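Local atomic coordinates of ribose-phosphate pyrophosphokinase (Mycobacterium smegmatis, PDB entry 5MP7), a protein that probably transfers the pyrophosphoryl group of ATP to the 1-hydroxyl of ribose 5-phosphate, giving PRPP and AMP, with magnesium as cofactor. Residues A16-P21 against A40-N45; Q65-P68 against W74-E77. All blocks are in the same frame, centred on the assembly; numbering follows the deposited sequence.

Contact 1. Residues A16-P21 against A40-N45; sequences AGRAHP and ARDFAN
The guanidinium of Arg-18 lies with one face against the backbone of Ala-40 and Arg-41 and meets the carboxylate of Asp-42 at its edge. Over that face the peptide between Ala-40 and Arg-41 is layered, with Arg-41 N 4.2 Å above the guanidinium plane, over its centre, and Ala-40 C nearer the rim. At the edge, Arg-18 NH2 gives a nearly straight hydrogen bond of 2.9 Å to Asp-42 OD1 (166° at the hydrogen), which is also a salt bridge. The oxygen sits close to the guanidinium plane, but the donor reaches it from above the carboxylate plane, for the two flat groups are turned 76° against each other. The ion pair rests on one hydrogen bond; NH1 forms none to the carboxylate, so it is not the two-bond, side-on arrangement. NE of the same guanidinium is taken by Glu-77 of helix 71-87, in a second salt bridge.

Before the guanidinium, the chain of Arg-18 runs along Ala-40: CD packs 3.5 Å from Ala-40 O, and NE lies 3.8 Å from Ala-40 CB. A bend at chi3 (-70°) turns the otherwise stretched chain, directing NH2 at Asp-42. The Arg-41 side chain folds back on its own strand, and its NH1 meets Ala-40 O from above the carbonyl plane at 3.1 Å.

The contact, away from the annotated sites, ties the loop between strand 12-16 and helix 21-31 to strand 38-42, which leads on to Phe-43, packed on Arg-104 of the second subunit, and Asn-45, predicted to bind ATP. Strand 38-42 pairs antiparallel with strand 48-52, apart from the five-stranded parallel sheet. Helix 71-87 touches residues of both segments: Trp-74 meets Arg-18, and Gln-73 meets Asp-42.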
loop_
_atom_site.group_PDB
_atom_site.type_symbol
_atom_site.label_atom_id
_atom_site.label_comp_id
_atom_site.label_asym_id
_atom_site.label_seq_id
_atom_site.Cartn_x
_atom_site.Cartn_y
_atom_site.Cartn_z
ATOM N N ALA A 16 43.546 -18.564 33.869
ATOM C CA ALA A 16 44.005 -18.473 32.503
ATOM C C ALA A 16 42.941 -17.873 31.635
ATOM O O ALA A 16 41.765 -18.175 31.775
ATOM C CB ALA A 16 44.381 -19.836 31.980
ATOM N N GLY A 17 43.364 -16.982 30.754
ATOM C CA GLY A 17 42.500 -16.527 29.681
ATOM C C GLY A 17 42.415 -17.535 28.538
ATOM O O GLY A 17 43.085 -18.551 28.546
ATOM N N ARG A 18 41.560 -17.236 27.570
ATOM C CA ARG A 18 41.231 -18.149 26.468
ATOM C C ARG A 18 42.197 -18.108 25.288
ATOM O O ARG A 18 42.087 -18.933 24.412
ATOM C CB ARG A 18 39.840 -17.815 25.925
ATOM C CG ARG A 18 38.708 -18.101 26.897
ATOM C CD ARG A 18 37.404 -17.543 26.342
ATOM N NE ARG A 18 37.399 -16.074 26.369
ATOM C CZ ARG A 18 36.619 -15.269 25.635
ATOM N NH1 ARG A 18 35.743 -15.775 24.776
ATOM N NH2 ARG A 18 36.712 -13.946 25.781
ATOM N N ALA A 19 43.128 -17.165 25.255
ATOM C CA ALA A 19 43.986 -16.991 24.091
ATOM C C ALA A 19 44.945 -18.167 23.787
ATOM O O ALA A 19 45.227 -18.443 22.631
ATOM C CB ALA A 19 44.782 -15.693 24.189
ATOM N N HIS A 20 45.451 -18.849 24.804
ATOM C CA HIS A 20 46.473 -19.812 24.544
ATOM C C HIS A 20 46.319 -20.936 25.516
ATOM O O HIS A 20 47.109 -21.083 26.427
ATOM C CB HIS A 20 47.825 -19.138 24.621
ATOM C CG HIS A 20 48.954 -20.006 24.156
ATOM N ND1 HIS A 20 50.274 -19.652 24.322
ATOM C CD2 HIS A 20 48.966 -21.233 23.596
ATOM C CE1 HIS A 20 51.047 -20.623 23.887
ATOM N NE2 HIS A 20 50.281 -21.597 23.443
ATOM N N PRO A 21 45.306 -21.787 25.279
ATOM C CA PRO A 21 44.973 -22.911 26.172
ATOM C C PRO A 21 46.047 -24.022 26.328
ATOM O O PRO A 21 46.162 -24.592 27.417
ATOM C CB PRO A 21 43.651 -23.462 25.591
ATOM C CG PRO A 21 43.521 -22.876 24.206
ATOM C CD PRO A 21 44.361 -21.643 24.146
ATOM N N ALA A 40 34.056 -17.627 30.774
ATOM C CA ALA A 40 34.640 -16.509 30.014
ATOM C C ALA A 40 34.035 -16.523 28.636
ATOM O O ALA A 40 34.269 -17.457 27.877
ATOM C CB ALA A 40 36.161 -16.635 29.942
ATOM N N ARG A 41 33.273 -15.489 28.308
ATOM C CA ARG A 41 32.500 -15.429 27.081
ATOM C C ARG A 41 32.351 -14.006 26.564
ATOM O O ARG A 41 32.438 -13.052 27.329
ATOM C CB ARG A 41 31.103 -15.989 27.343
ATOM C CG ARG A 41 31.051 -17.403 27.942
ATOM C CD ARG A 41 31.382 -18.575 27.015
ATOM N NE ARG A 41 30.933 -19.754 27.759
ATOM C CZ ARG A 41 31.629 -20.373 28.727
ATOM N NH1 ARG A 41 32.878 -20.002 29.028
ATOM N NH2 ARG A 41 31.087 -21.405 29.378
ATOM N N ASP A 42 32.029 -13.893 25.279
ATOM C CA ASP A 42 31.880 -12.613 24.596
ATOM C C ASP A 42 30.422 -12.352 24.272
ATOM O O ASP A 42 29.735 -13.208 23.726
ATOM C CB ASP A 42 32.659 -12.595 23.277
ATOM C CG ASP A 42 34.218 -12.559 23.472
ATOM O OD1 ASP A 42 34.725 -12.218 24.564
ATOM O OD2 ASP A 42 34.955 -12.840 22.510
ATOM N N PHE A 43 29.952 -11.161 24.603
ATOM C CA PHE A 43 28.738 -10.616 23.993
ATOM C C PHE A 43 29.026 -10.254 22.543
ATOM O O PHE A 43 30.176 -10.042 22.162
ATOM C CB PHE A 43 28.253 -9.375 24.749
ATOM C CG PHE A 43 27.854 -9.657 26.185
ATOM C CD1 PHE A 43 27.081 -10.770 26.509
ATOM C CD2 PHE A 43 28.263 -8.814 27.223
ATOM C CE1 PHE A 43 26.727 -11.025 27.829
ATOM C CE2 PHE A 43 27.913 -9.068 28.542
ATOM C CZ PHE A 43 27.143 -10.174 28.847
ATOM N N ALA A 44 27.974 -10.215 21.730
ATOM C CA ALA A 44 28.108 -9.962 20.286
ATOM C C ALA A 44 28.791 -8.624 20.048
ATOM O O ALA A 44 29.566 -8.446 19.094
ATOM C CB ALA A 44 26.746 -9.978 19.642
ATOM N N ASN A 45 28.463 -7.692 20.946
ATOM C CA ASN A 45 29.176 -6.420 21.150
ATOM C C ASN A 45 30.720 -6.484 21.112
ATOM O O ASN A 45 31.367 -5.599 20.553
ATOM C CB ASN A 45 28.755 -5.883 22.521
ATOM C CG ASN A 45 28.929 -4.403 22.644
ATOM O OD1 ASN A 45 29.475 -3.747 21.762
ATOM N ND2 ASN A 45 28.448 -3.855 23.742
#

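Contact 2. Residues Q65-P68 against W74-E77; sequences QSHP and WLME
Gln-65 NE2 divides its two hydrogens between helix 71-87's backbone and one of its side chains. Gln-65 NE2 binds Trp-74 O at 3.2 Å, arriving in the carbonyl plane on a lone pair. Gln-65 NE2 also binds Glu-77 OE1 at 2.9 Å, on the anti side of the carboxylate. Amide and carboxylate are only 24° from coplanar. With CG of Gln-65 anti to the backbone N (chi1 -178°) and the chain bent at chi2, the amide is carried to the Trp-74 carbonyl and the Glu-77 carboxylate, and two bonds on one nitrogen restrict its rotation. Glu-77 is served on both oxygens, since OE2 forms a salt bridge with Arg-18.

Around this polar centre the contacts are apolar or merely close. The His-67 ring turns its edge to the helix, CD2 lying 3.5 Å from Leu-75 N. Pro-68 packs CD on Trp-74 CD1 at 3.8 Å. Pro-68 O is also near Trp-74 NE1, but at an angle too poor for a hydrogen bond. Ser-66 OG finds its acceptor elsewhere, at Thr-284 O.

The loop after parallel strand 60-64 thus packs on the helix it leads into, whose Leu-75 and Met-76 also meet a neighbouring subunit. The buried carboxylate of Glu-77 is met by a neutral amide and a cationic guanidinium, an environment that would favour its ionised form.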
loop_
_atom_site.group_PDB
_atom_site.type_symbol
_atom_site.label_atom_id
_atom_site.label_comp_id
_atom_site.label_asym_id
_atom_site.label_seq_id
_atom_site.Cartn_x
_atom_site.Cartn_y
_atom_site.Cartn_z
ATOM N N GLN A 65 47.909 -14.937 30.689
ATOM C CA GLN A 65 47.314 -14.605 29.422
ATOM C C GLN A 65 48.410 -14.343 28.380
ATOM O O GLN A 65 49.262 -13.450 28.549
ATOM C CB GLN A 65 46.407 -13.365 29.572
ATOM C CG GLN A 65 45.679 -12.950 28.314
ATOM C CD GLN A 65 44.481 -13.857 27.995
ATOM O OE1 GLN A 65 44.623 -15.050 27.777
ATOM N NE2 GLN A 65 43.294 -13.269 27.953
ATOM N N SER A 66 48.333 -15.069 27.279
ATOM C CA SER A 66 49.113 -14.756 26.097
ATOM C C SER A 66 48.340 -13.746 25.210
ATOM O O SER A 66 47.158 -13.572 25.379
ATOM C CB SER A 66 49.380 -16.033 25.359
ATOM O OG SER A 66 50.398 -15.832 24.432
ATOM N N HIS A 67 49.011 -13.067 24.285
ATOM C CA HIS A 67 48.420 -11.936 23.563
ATOM C C HIS A 67 48.652 -12.034 22.075
ATOM O O HIS A 67 49.284 -11.159 21.468
ATOM C CB HIS A 67 48.963 -10.610 24.095
ATOM C CG HIS A 67 48.499 -10.307 25.470
ATOM N ND1 HIS A 67 49.177 -10.724 26.586
ATOM C CD2 HIS A 67 47.398 -9.668 25.914
ATOM C CE1 HIS A 67 48.511 -10.370 27.663
ATOM N NE2 HIS A 67 47.430 -9.716 27.283
ATOM N N PRO A 68 48.136 -13.097 21.454
ATOM C CA PRO A 68 48.140 -13.145 20.007
ATOM C C PRO A 68 47.055 -12.225 19.407
ATOM O O PRO A 68 46.231 -11.681 20.128
ATOM C CB PRO A 68 47.800 -14.591 19.737
ATOM C CG PRO A 68 46.868 -14.950 20.858
ATOM C CD PRO A 68 47.487 -14.270 22.046
ATOM N N TRP A 74 42.502 -9.575 24.350
ATOM C CA TRP A 74 43.107 -10.435 25.374
ATOM C C TRP A 74 43.686 -9.630 26.508
ATOM O O TRP A 74 43.725 -10.088 27.649
ATOM C CB TRP A 74 44.163 -11.367 24.796
ATOM C CG TRP A 74 43.701 -12.199 23.672
ATOM C CD1 TRP A 74 44.251 -12.233 22.443
ATOM C CD2 TRP A 74 42.585 -13.074 23.636
ATOM N NE1 TRP A 74 43.551 -13.076 21.628
ATOM C CE2 TRP A 74 42.526 -13.623 22.342
ATOM C CE3 TRP A 74 41.632 -13.459 24.569
ATOM C CZ2 TRP A 74 41.561 -14.552 21.950
ATOM C CZ3 TRP A 74 40.646 -14.380 24.173
ATOM C CH2 TRP A 74 40.633 -14.922 22.868
ATOM N N LEU A 75 44.142 -8.439 26.189
ATOM C CA LEU A 75 44.612 -7.496 27.203
ATOM C C LEU A 75 43.471 -7.042 28.117
ATOM O O LEU A 75 43.627 -7.034 29.342
ATOM C CB LEU A 75 45.290 -6.292 26.529
ATOM C CG LEU A 75 45.819 -5.245 27.488
ATOM C CD1 LEU A 75 46.829 -5.827 28.491
ATOM C CD2 LEU A 75 46.424 -4.122 26.649
ATOM N N MET A 76 42.320 -6.691 27.532
ATOM C CA MET A 76 41.115 -6.385 28.341
ATOM C C MET A 76 40.633 -7.576 29.158
ATOM O O MET A 76 40.269 -7.396 30.287
ATOM C CB MET A 76 39.964 -5.907 27.495
ATOM C CG MET A 76 40.185 -4.511 26.923
ATOM S SD MET A 76 40.493 -3.197 28.126
ATOM C CE MET A 76 39.218 -3.526 29.352
ATOM N N GLU A 77 40.701 -8.795 28.618
ATOM C CA GLU A 77 40.305 -9.956 29.386
ATOM C C GLU A 77 41.169 -10.127 30.628
ATOM O O GLU A 77 40.659 -10.432 31.689
ATOM C CB GLU A 77 40.307 -11.230 28.516
ATOM C CG GLU A 77 39.930 -12.495 29.290
ATOM C CD GLU A 77 39.642 -13.723 28.401
ATOM O OE1 GLU A 77 40.600 -14.444 27.976
ATOM O OE2 GLU A 77 38.431 -13.999 28.162
#

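Both contacts involve the loops that follow neighbouring parallel strands, 12-16 and 60-64. Contact 2 is largely buried and pairs the second of these loops with helix 71-87; contact 1 lies farther from the centre of the chain, partly buried, and carries the first loop to the separate hairpin of strands 38-42 and 48-52. Helix 71-87 is common to the two, as a partner in contact 2 and a neighbour of contact 1; residues of both also meet the second subunit. A charged pair and a backbone face dominate contact 1, an amide, a helix carbonyl and aromatic edges contact 2. They join where Arg-18 NE reaches Glu-77 OE2 at 2.9 Å, placing one guanidinium between acids of strand and helix.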